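Local structure of transcriptional regulator (Actinomyces oris, 5V8C) at residues H111-I123 with V221-D235. The protein probably acts as a phosphotransferase of the LytR-Cps2A-Psr family that mediates glycosylation of a protein anchored in the Gram-positive cell wall. Residues are numbered along the deposited sequence; the frame is centred on the assembly and turned at random.
Sequences HLVTIDMAQFATI and VAGNITLDSGTGLSD
T114 N donates to T226 O at 2.8 Å, the bond fairly straight at 158°, and V113 CA adds a CA-H...O contact to the same oxygen. T226 N returns a bond to T114 O, approaching in that carbonyl's plane, and this hydrogen-bonded antiparallel pair sets the register, with V113 and L227 as the non-hydrogen-bonded pair next to it. The rung beyond is weaker: D228 N reaches L112 O at 3.3 Å. The carboxylate adds a second link to the same residue: with CG between its backbone N and carbonyl carbon (chi1 67°), D228 takes the L112 N-H on OD2 at 2.8 Å, a bent bond (131°).

On one face of the sheet V113 meets I225 CD1 through CG1 and lies alongside L227, CG2 to CD2. T114 and T226 lie side by side on the other face. Where the strands part, Q119 lays its extended chain over the N224 peptide, CB 3.4 Å from N224 O, while OE1 accepts from D116 N, and D116 OD1 caps Q119 N at 2.8 Å. With an alanine at Q119, D116 N would probably lose its side-chain acceptor and the N224 peptide much of its cover. One turn on, I123 CD1 also packs against N224 O, and T122 CG2 touches N224 OD1, while N224 ND2 donates to T220 O.

The capping box of D116 and Q119 thus starts helix 117-126 directly after strand 111-115, which lies between strands 226-228 and 23-28 in the mixed sheet of this alpha/beta fold.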
loop_
_atom_site.group_PDB
_atom_site.type_symbol
_atom_site.label_atom_id
_atom_site.label_comp_id
_atom_site.label_asym_id
_atom_site.label_seq_id
_atom_site.Cartn_x
_atom_site.Cartn_y
_atom_site.Cartn_z
ATOM N N HIS A 111 5.312 12.347 -4.470
ATOM C CA HIS A 111 6.423 11.722 -3.753
ATOM C C HIS A 111 6.374 10.197 -3.894
ATOM O O HIS A 111 5.308 9.641 -4.153
ATOM C CB HIS A 111 6.391 12.119 -2.272
ATOM C CG HIS A 111 6.433 13.593 -2.039
ATOM N ND1 HIS A 111 7.597 14.316 -2.206
ATOM C CD2 HIS A 111 5.448 14.435 -1.654
ATOM C CE1 HIS A 111 7.290 15.566 -1.903
ATOM N NE2 HIS A 111 6.004 15.688 -1.574
ATOM N N LEU A 112 7.513 9.519 -3.711
ATOM C CA LEU A 112 7.552 8.071 -3.864
ATOM C C LEU A 112 8.346 7.377 -2.766
ATOM O O LEU A 112 9.517 7.710 -2.536
ATOM C CB LEU A 112 8.074 7.650 -5.258
ATOM C CG LEU A 112 8.182 6.115 -5.473
ATOM C CD1 LEU A 112 6.847 5.500 -5.872
ATOM C CD2 LEU A 112 9.258 5.762 -6.466
ATOM N N VAL A 113 7.705 6.368 -2.127
ATOM C CA VAL A 113 8.300 5.504 -1.110
ATOM C C VAL A 113 8.214 4.051 -1.594
ATOM O O VAL A 113 7.142 3.589 -2.003
ATOM C CB VAL A 113 7.668 5.680 0.300
ATOM C CG1 VAL A 113 8.508 4.979 1.365
ATOM C CG2 VAL A 113 7.496 7.153 0.649
ATOM N N THR A 114 9.350 3.348 -1.564
ATOM C CA THR A 114 9.464 1.954 -1.985
ATOM C C THR A 114 10.034 1.122 -0.842
ATOM O O THR A 114 10.994 1.529 -0.191
ATOM C CB THR A 114 10.254 1.876 -3.296
ATOM O OG1 THR A 114 9.405 2.333 -4.346
ATOM C CG2 THR A 114 10.774 0.479 -3.609
ATOM N N ILE A 115 9.385 -0.001 -0.545
ATOM C CA ILE A 115 9.778 -0.871 0.559
ATOM C C ILE A 115 9.813 -2.301 0.044
ATOM O O ILE A 115 8.816 -2.787 -0.495
ATOM C CB ILE A 115 8.809 -0.733 1.786
ATOM C CG1 ILE A 115 8.327 0.712 2.002
ATOM C CG2 ILE A 115 9.447 -1.282 3.063
ATOM C CD1 ILE A 115 7.012 0.832 2.661
ATOM N N ASP A 116 10.948 -2.977 0.220
ATOM C CA ASP A 116 11.063 -4.373 -0.176
ATOM C C ASP A 116 10.620 -5.316 0.970
ATOM O O ASP A 116 10.236 -4.837 2.040
ATOM C CB ASP A 116 12.473 -4.677 -0.724
ATOM C CG ASP A 116 13.619 -4.600 0.270
ATOM O OD1 ASP A 116 13.514 -5.230 1.349
ATOM O OD2 ASP A 116 14.690 -4.071 -0.101
ATOM N N MET A 117 10.664 -6.633 0.747
ATOM C CA MET A 117 10.251 -7.644 1.725
ATOM C C MET A 117 11.036 -7.571 3.048
ATOM O O MET A 117 10.432 -7.490 4.117
ATOM C CB MET A 117 10.338 -9.055 1.119
ATOM C CG MET A 117 9.243 -9.357 0.117
ATOM S SD MET A 117 9.188 -11.129 -0.281
ATOM C CE MET A 117 8.558 -11.066 -1.940
ATOM N N ALA A 118 12.375 -7.578 2.974
ATOM C CA ALA A 118 13.239 -7.488 4.145
ATOM C C ALA A 118 13.078 -6.116 4.843
ATOM O O ALA A 118 13.073 -6.051 6.075
ATOM C CB ALA A 118 14.683 -7.705 3.733
ATOM N N GLN A 119 12.891 -5.039 4.052
ATOM C CA GLN A 119 12.675 -3.687 4.566
ATOM C C GLN A 119 11.364 -3.631 5.354
ATOM O O GLN A 119 11.369 -3.186 6.498
ATOM C CB GLN A 119 12.679 -2.660 3.423
ATOM C CG GLN A 119 14.068 -2.294 2.910
ATOM C CD GLN A 119 14.036 -1.328 1.746
ATOM O OE1 GLN A 119 13.049 -1.212 1.017
ATOM N NE2 GLN A 119 15.133 -0.631 1.525
ATOM N N PHE A 120 10.280 -4.188 4.790
ATOM C CA PHE A 120 8.972 -4.271 5.449
ATOM C C PHE A 120 9.048 -5.032 6.770
ATOM O O PHE A 120 8.589 -4.519 7.788
ATOM C CB PHE A 120 7.927 -4.912 4.517
ATOM C CG PHE A 120 6.506 -4.878 5.024
ATOM C CD1 PHE A 120 5.876 -3.668 5.296
ATOM C CD2 PHE A 120 5.790 -6.051 5.210
ATOM C CE1 PHE A 120 4.551 -3.635 5.739
ATOM C CE2 PHE A 120 4.462 -6.018 5.635
ATOM C CZ PHE A 120 3.846 -4.810 5.881
ATOM N N ALA A 121 9.661 -6.229 6.768
ATOM C CA ALA A 121 9.804 -7.044 7.984
ATOM C C ALA A 121 10.646 -6.363 9.081
ATOM O O ALA A 121 10.305 -6.482 10.261
ATOM C CB ALA A 121 10.370 -8.415 7.642
ATOM N N THR A 122 11.717 -5.625 8.684
ATOM C CA THR A 122 12.587 -4.867 9.599
ATOM C C THR A 122 11.783 -3.730 10.260
ATOM O O THR A 122 11.815 -3.580 11.482
ATOM C CB THR A 122 13.831 -4.347 8.852
ATOM O OG1 THR A 122 14.609 -5.453 8.397
ATOM C CG2 THR A 122 14.700 -3.452 9.708
ATOM N N ILE A 123 11.038 -2.964 9.439
ATOM C CA ILE A 123 10.198 -1.848 9.872
ATOM C C ILE A 123 9.137 -2.324 10.877
ATOM O O ILE A 123 8.957 -1.699 11.921
ATOM C CB ILE A 123 9.565 -1.134 8.645
ATOM C CG1 ILE A 123 10.615 -0.316 7.866
ATOM C CG2 ILE A 123 8.368 -0.266 9.054
ATOM C CD1 ILE A 123 10.095 0.277 6.523
ATOM N N VAL A 221 13.797 3.442 10.004
ATOM C CA VAL A 221 12.862 3.636 8.891
ATOM C C VAL A 221 13.565 4.255 7.669
ATOM O O VAL A 221 13.415 3.744 6.562
ATOM C CB VAL A 221 11.593 4.417 9.315
ATOM C CG1 VAL A 221 11.022 5.238 8.157
ATOM C CG2 VAL A 221 10.537 3.462 9.862
ATOM N N ALA A 222 14.391 5.290 7.887
ATOM C CA ALA A 222 15.140 5.953 6.821
ATOM C C ALA A 222 16.086 4.994 6.101
ATOM O O ALA A 222 16.228 5.073 4.889
ATOM C CB ALA A 222 15.918 7.139 7.383
ATOM N N GLY A 223 16.689 4.074 6.845
ATOM C CA GLY A 223 17.619 3.099 6.288
ATOM C C GLY A 223 16.970 1.882 5.658
ATOM O O GLY A 223 17.670 1.062 5.067
ATOM N N ASN A 224 15.642 1.729 5.797
ATOM C CA ASN A 224 14.911 0.585 5.242
ATOM C C ASN A 224 13.791 1.051 4.332
ATOM O O ASN A 224 12.676 0.543 4.410
ATOM C CB ASN A 224 14.376 -0.318 6.359
ATOM C CG ASN A 224 15.450 -1.136 7.022
ATOM O OD1 ASN A 224 15.668 -2.311 6.694
ATOM N ND2 ASN A 224 16.163 -0.522 7.954
ATOM N N ILE A 225 14.109 2.029 3.464
ATOM C CA ILE A 225 13.193 2.711 2.558
ATOM C C ILE A 225 13.947 3.207 1.339
ATOM O O ILE A 225 15.108 3.613 1.439
ATOM C CB ILE A 225 12.534 3.900 3.341
ATOM C CG1 ILE A 225 11.255 3.467 4.100
ATOM C CG2 ILE A 225 12.285 5.182 2.510
ATOM C CD1 ILE A 225 10.371 2.600 3.407
ATOM N N THR A 226 13.256 3.237 0.198
ATOM C CA THR A 226 13.764 3.824 -1.028
ATOM C C THR A 226 12.862 5.022 -1.344
ATOM O O THR A 226 11.640 4.915 -1.250
ATOM C CB THR A 226 13.859 2.769 -2.135
ATOM O OG1 THR A 226 14.642 1.674 -1.662
ATOM C CG2 THR A 226 14.472 3.314 -3.409
ATOM N N LEU A 227 13.477 6.181 -1.617
ATOM C CA LEU A 227 12.803 7.442 -1.925
ATOM C C LEU A 227 13.231 7.937 -3.294
ATOM O O LEU A 227 14.394 7.751 -3.674
ATOM C CB LEU A 227 13.206 8.531 -0.908
ATOM C CG LEU A 227 12.667 8.443 0.510
ATOM C CD1 LEU A 227 13.204 9.587 1.353
ATOM C CD2 LEU A 227 11.136 8.414 0.534
ATOM N N ASP A 228 12.342 8.675 -3.990
ATOM C CA ASP A 228 12.742 9.313 -5.236
ATOM C C ASP A 228 13.738 10.423 -4.890
ATOM O O ASP A 228 13.786 10.864 -3.744
ATOM C CB ASP A 228 11.539 9.848 -6.031
ATOM C CG ASP A 228 10.822 10.998 -5.369
ATOM O OD1 ASP A 228 11.207 12.166 -5.621
ATOM O OD2 ASP A 228 9.869 10.739 -4.615
ATOM N N SER A 229 14.549 10.843 -5.860
ATOM C CA SER A 229 15.586 11.851 -5.656
ATOM C C SER A 229 15.051 13.206 -5.202
ATOM O O SER A 229 15.717 13.874 -4.419
ATOM C CB SER A 229 16.431 12.005 -6.914
ATOM O OG SER A 229 17.030 10.773 -7.280
ATOM N N GLY A 230 13.844 13.565 -5.643
ATOM C CA GLY A 230 13.227 14.857 -5.342
ATOM C C GLY A 230 12.489 14.976 -4.024
ATOM O O GLY A 230 12.076 16.074 -3.644
ATOM N N THR A 231 12.286 13.854 -3.325
ATOM C CA THR A 231 11.568 13.868 -2.054
ATOM C C THR A 231 12.560 13.896 -0.895
ATOM O O THR A 231 13.542 13.153 -0.902
ATOM C CB THR A 231 10.522 12.737 -1.998
ATOM O OG1 THR A 231 9.653 12.953 -0.888
ATOM C CG2 THR A 231 11.139 11.359 -1.897
ATOM N N GLY A 232 12.333 14.799 0.050
ATOM C CA GLY A 232 13.224 14.972 1.186
ATOM C C GLY A 232 12.884 14.131 2.400
ATOM O O GLY A 232 11.710 13.862 2.676
ATOM N N LEU A 233 13.919 13.741 3.160
ATOM C CA LEU A 233 13.757 13.017 4.411
ATOM C C LEU A 233 12.922 13.891 5.366
ATOM O O LEU A 233 12.165 13.363 6.181
ATOM C CB LEU A 233 15.136 12.691 5.002
ATOM C CG LEU A 233 15.294 11.329 5.679
ATOM C CD1 LEU A 233 14.839 10.191 4.781
ATOM C CD2 LEU A 233 16.715 11.089 6.073
ATOM N N SER A 234 12.970 15.221 5.161
ATOM C CA SER A 234 12.177 16.214 5.886
ATOM C C SER A 234 10.739 16.263 5.353
ATOM O O SER A 234 9.814 16.499 6.127
ATOM C CB SER A 234 12.829 17.595 5.816
ATOM O OG SER A 234 13.289 17.924 4.515
ATOM N N ASP A 235 10.538 16.017 4.049
ATOM C CA ASP A 235 9.183 15.945 3.478
ATOM C C ASP A 235 8.423 14.757 4.108
ATOM O O ASP A 235 7.227 14.863 4.397
ATOM C CB ASP A 235 9.225 15.826 1.941
ATOM C CG ASP A 235 9.484 17.144 1.228
ATOM O OD1 ASP A 235 8.703 18.101 1.444
ATOM O OD2 ASP A 235 10.464 17.216 0.452
#